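Local coordinates for protein nucleoporin NUP170 (Chaetomium thermophilum, PDB 5HAX) that probably serves as a structural nucleoporin of the nuclear pore complex, joining a beta-propeller region to an alpha-helical region, at residues 243-246 / 250-253. Numbering follows the deposited sequence.
Sequences YSLS and TIRT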
ATOM      1  N   TYR A 243       8.045 -10.018 -15.140  1.00 37.66           N
ATOM      2  CA  TYR A 243       8.091 -11.434 -14.799  1.00 36.07           C
ATOM      3  C   TYR A 243       6.937 -12.171 -15.464  1.00 39.33           C
ATOM      4  O   TYR A 243       5.826 -11.639 -15.557  1.00 42.35           O
ATOM      5  CB  TYR A 243       7.998 -11.660 -13.286  1.00 39.34           C
ATOM      6  CG  TYR A 243       9.038 -10.952 -12.449  1.00 37.49           C
ATOM      7  CD1 TYR A 243      10.294 -11.505 -12.253  1.00 35.26           C
ATOM      8  CD2 TYR A 243       8.749  -9.742 -11.829  1.00 38.35           C
ATOM      9  CE1 TYR A 243      11.244 -10.865 -11.476  1.00 38.02           C
ATOM     10  CE2 TYR A 243       9.690  -9.094 -11.049  1.00 37.43           C
ATOM     11  CZ  TYR A 243      10.936  -9.662 -10.875  1.00 38.80           C
ATOM     12  OH  TYR A 243      11.879  -9.026 -10.099  1.00 38.34           O
ATOM     13  N   SER A 244       7.198 -13.399 -15.912  1.00 35.49           N
ATOM     14  CA  SER A 244       6.152 -14.304 -16.371  1.00 34.75           C
ATOM     15  C   SER A 244       6.208 -15.600 -15.575  1.00 33.55           C
ATOM     16  O   SER A 244       7.291 -16.065 -15.196  1.00 36.54           O
ATOM     17  CB  SER A 244       6.277 -14.613 -17.870  1.00 37.10           C
ATOM     18  OG  SER A 244       7.270 -15.593 -18.121  1.00 39.43           O
ATOM     19  N   LEU A 245       5.034 -16.172 -15.323  1.00 36.96           N
ATOM     20  CA  LEU A 245       4.889 -17.483 -14.707  1.00 38.40           C
ATOM     21  C   LEU A 245       4.243 -18.419 -15.717  1.00 41.77           C
ATOM     22  O   LEU A 245       3.235 -18.065 -16.334  1.00 38.21           O
ATOM     23  CB  LEU A 245       4.037 -17.400 -13.439  1.00 37.61           C
ATOM     24  CG  LEU A 245       3.793 -18.710 -12.684  1.00 35.53           C
ATOM     25  CD1 LEU A 245       5.097 -19.261 -12.133  1.00 38.54           C
ATOM     26  CD2 LEU A 245       2.783 -18.502 -11.563  1.00 33.92           C
ATOM     27  N   SER A 246       4.826 -19.602 -15.890  1.00 34.58           N
ATOM     28  CA  SER A 246       4.327 -20.568 -16.858  1.00 35.50           C
ATOM     29  C   SER A 246       3.523 -21.661 -16.161  1.00 36.70           C
ATOM     30  O   SER A 246       3.496 -21.772 -14.933  1.00 35.17           O
ATOM     31  CB  SER A 246       5.480 -21.186 -17.654  1.00 37.76           C
ATOM     32  OG  SER A 246       5.981 -22.349 -17.016  1.00 38.13           O
ATOM     33  N   THR A 250       7.672 -22.379 -14.340  1.00 35.32           N
ATOM     34  CA  THR A 250       8.916 -21.706 -14.698  1.00 36.32           C
ATOM     35  C   THR A 250       8.754 -20.198 -14.546  1.00 39.30           C
ATOM     36  O   THR A 250       7.762 -19.623 -15.007  1.00 33.73           O
ATOM     37  CB  THR A 250       9.318 -22.043 -16.134  1.00 40.10           C
ATOM     38  OG1 THR A 250       9.610 -23.442 -16.233  1.00 41.75           O
ATOM     39  CG2 THR A 250      10.551 -21.241 -16.559  1.00 39.98           C
ATOM     40  N   ILE A 251       9.742 -19.564 -13.918  1.00 35.81           N
ATOM     41  CA  ILE A 251       9.757 -18.121 -13.694  1.00 37.34           C
ATOM     42  C   ILE A 251      10.778 -17.513 -14.644  1.00 41.51           C
ATOM     43  O   ILE A 251      11.967 -17.854 -14.590  1.00 40.80           O
ATOM     44  CB  ILE A 251      10.104 -17.774 -12.237  1.00 38.69           C
ATOM     45  CG1 ILE A 251       9.099 -18.412 -11.274  1.00 36.67           C
ATOM     46  CG2 ILE A 251      10.148 -16.261 -12.048  1.00 41.09           C
ATOM     47  CD1 ILE A 251       9.480 -18.265  -9.812  1.00 35.49           C
ATOM     48  N   ARG A 252      10.321 -16.606 -15.503  1.00 34.46           N
ATOM     49  CA  ARG A 252      11.185 -15.892 -16.431  1.00 34.46           C
ATOM     50  C   ARG A 252      11.221 -14.416 -16.059  1.00 40.49           C
ATOM     51  O   ARG A 252      10.184 -13.823 -15.747  1.00 36.23           O
ATOM     52  CB  ARG A 252      10.698 -16.063 -17.872  1.00 34.07           C
ATOM     53  CG  ARG A 252      10.827 -17.488 -18.398  1.00 39.43           C
ATOM     54  CD  ARG A 252      10.216 -17.634 -19.784  1.00 41.68           C
ATOM     55  NE  ARG A 252      10.533 -18.922 -20.398  1.00 41.65           N
ATOM     56  CZ  ARG A 252       9.849 -20.047 -20.197  1.00 48.30           C
ATOM     57  NH1 ARG A 252       8.801 -20.063 -19.385  1.00 40.90           N
ATOM     58  NH2 ARG A 252      10.220 -21.164 -20.810  1.00 48.95           N
ATOM     59  N   THR A 253      12.419 -13.835 -16.076  1.00 38.88           N
ATOM     60  CA  THR A 253      12.631 -12.427 -15.758  1.00 44.59           C
ATOM     61  C   THR A 253      13.117 -11.705 -17.006  1.00 44.82           C
ATOM     62  O   THR A 253      14.055 -12.164 -17.666  1.00 40.93           O
ATOM     63  CB  THR A 253      13.650 -12.258 -14.626  1.00 43.32           C
ATOM     64  OG1 THR A 253      13.219 -12.994 -13.475  1.00 43.39           O
ATOM     65  CG2 THR A 253      13.817 -10.781 -14.252  1.00 42.58           C
TER
HETATM   66  O   HOH W   1       7.557 -18.234 -17.459  1.00 34.89           O
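Ser244 and Arg252 form the hydrogen-bonded pair of an antiparallel beta hairpin, each N-H meeting the other's carbonyl (Ser244 N to Arg252 O 3.0 Å, Arg252 N to Ser244 O 3.1 Å), while Tyr243 with Thr253 and Leu245 with Ile251 are non-hydrogen-bonded pairs. Strands 241-246 and 251-255 are the inner two of a four-stranded antiparallel sheet, a blade of the beta-propeller. A third backbone bond, from Ser246 N to Thr250 O, continues the ladder to the turn. Alternation sends Tyr243, Leu245, Ile251 and Thr253 to one face, a greasy setting among Leu296, Leu309 and Met342; Thr253, beta-branched and suited to a strand, also touches Met342. Thr253 lies beside Tyr243 and sets OG1 at the ring edge, 3.5 Å from Tyr243 CD1; the Leu245 side chain passes that of Ile251 obliquely, Leu245 CD1 lying 4.2 Å from Ile251 CG1.

The other face is polar. Arg252 runs extended from CG to NE, its aliphatic part passing Ser244 OG, and its guanidinium forms salt bridges with Glu228 and Glu267, which should offset its buried charge. Thr250 CG2 lies over one guanidinium face, towards its rim. At the turn, Ser246 holds OG between its backbone N and carbonyl carbon (chi1 90°), which aims it across the hairpin to accept from Thr250 N at 3.2 Å; OG also bonds Glu228 and Arg248 N. With an alanine here, the amides of Thr250 and Arg248 would probably lose their shared partner and Glu228 a contact, freeing the turn to shift. Serine suits position 244, being small enough to sit beside the arginine chain yet able to bind water. A water bonds Ser244 OG, donates to Thr250 O and accepts from Arg252 NH1 at 2.9 Å, lying in the guanidinium plane at its edge.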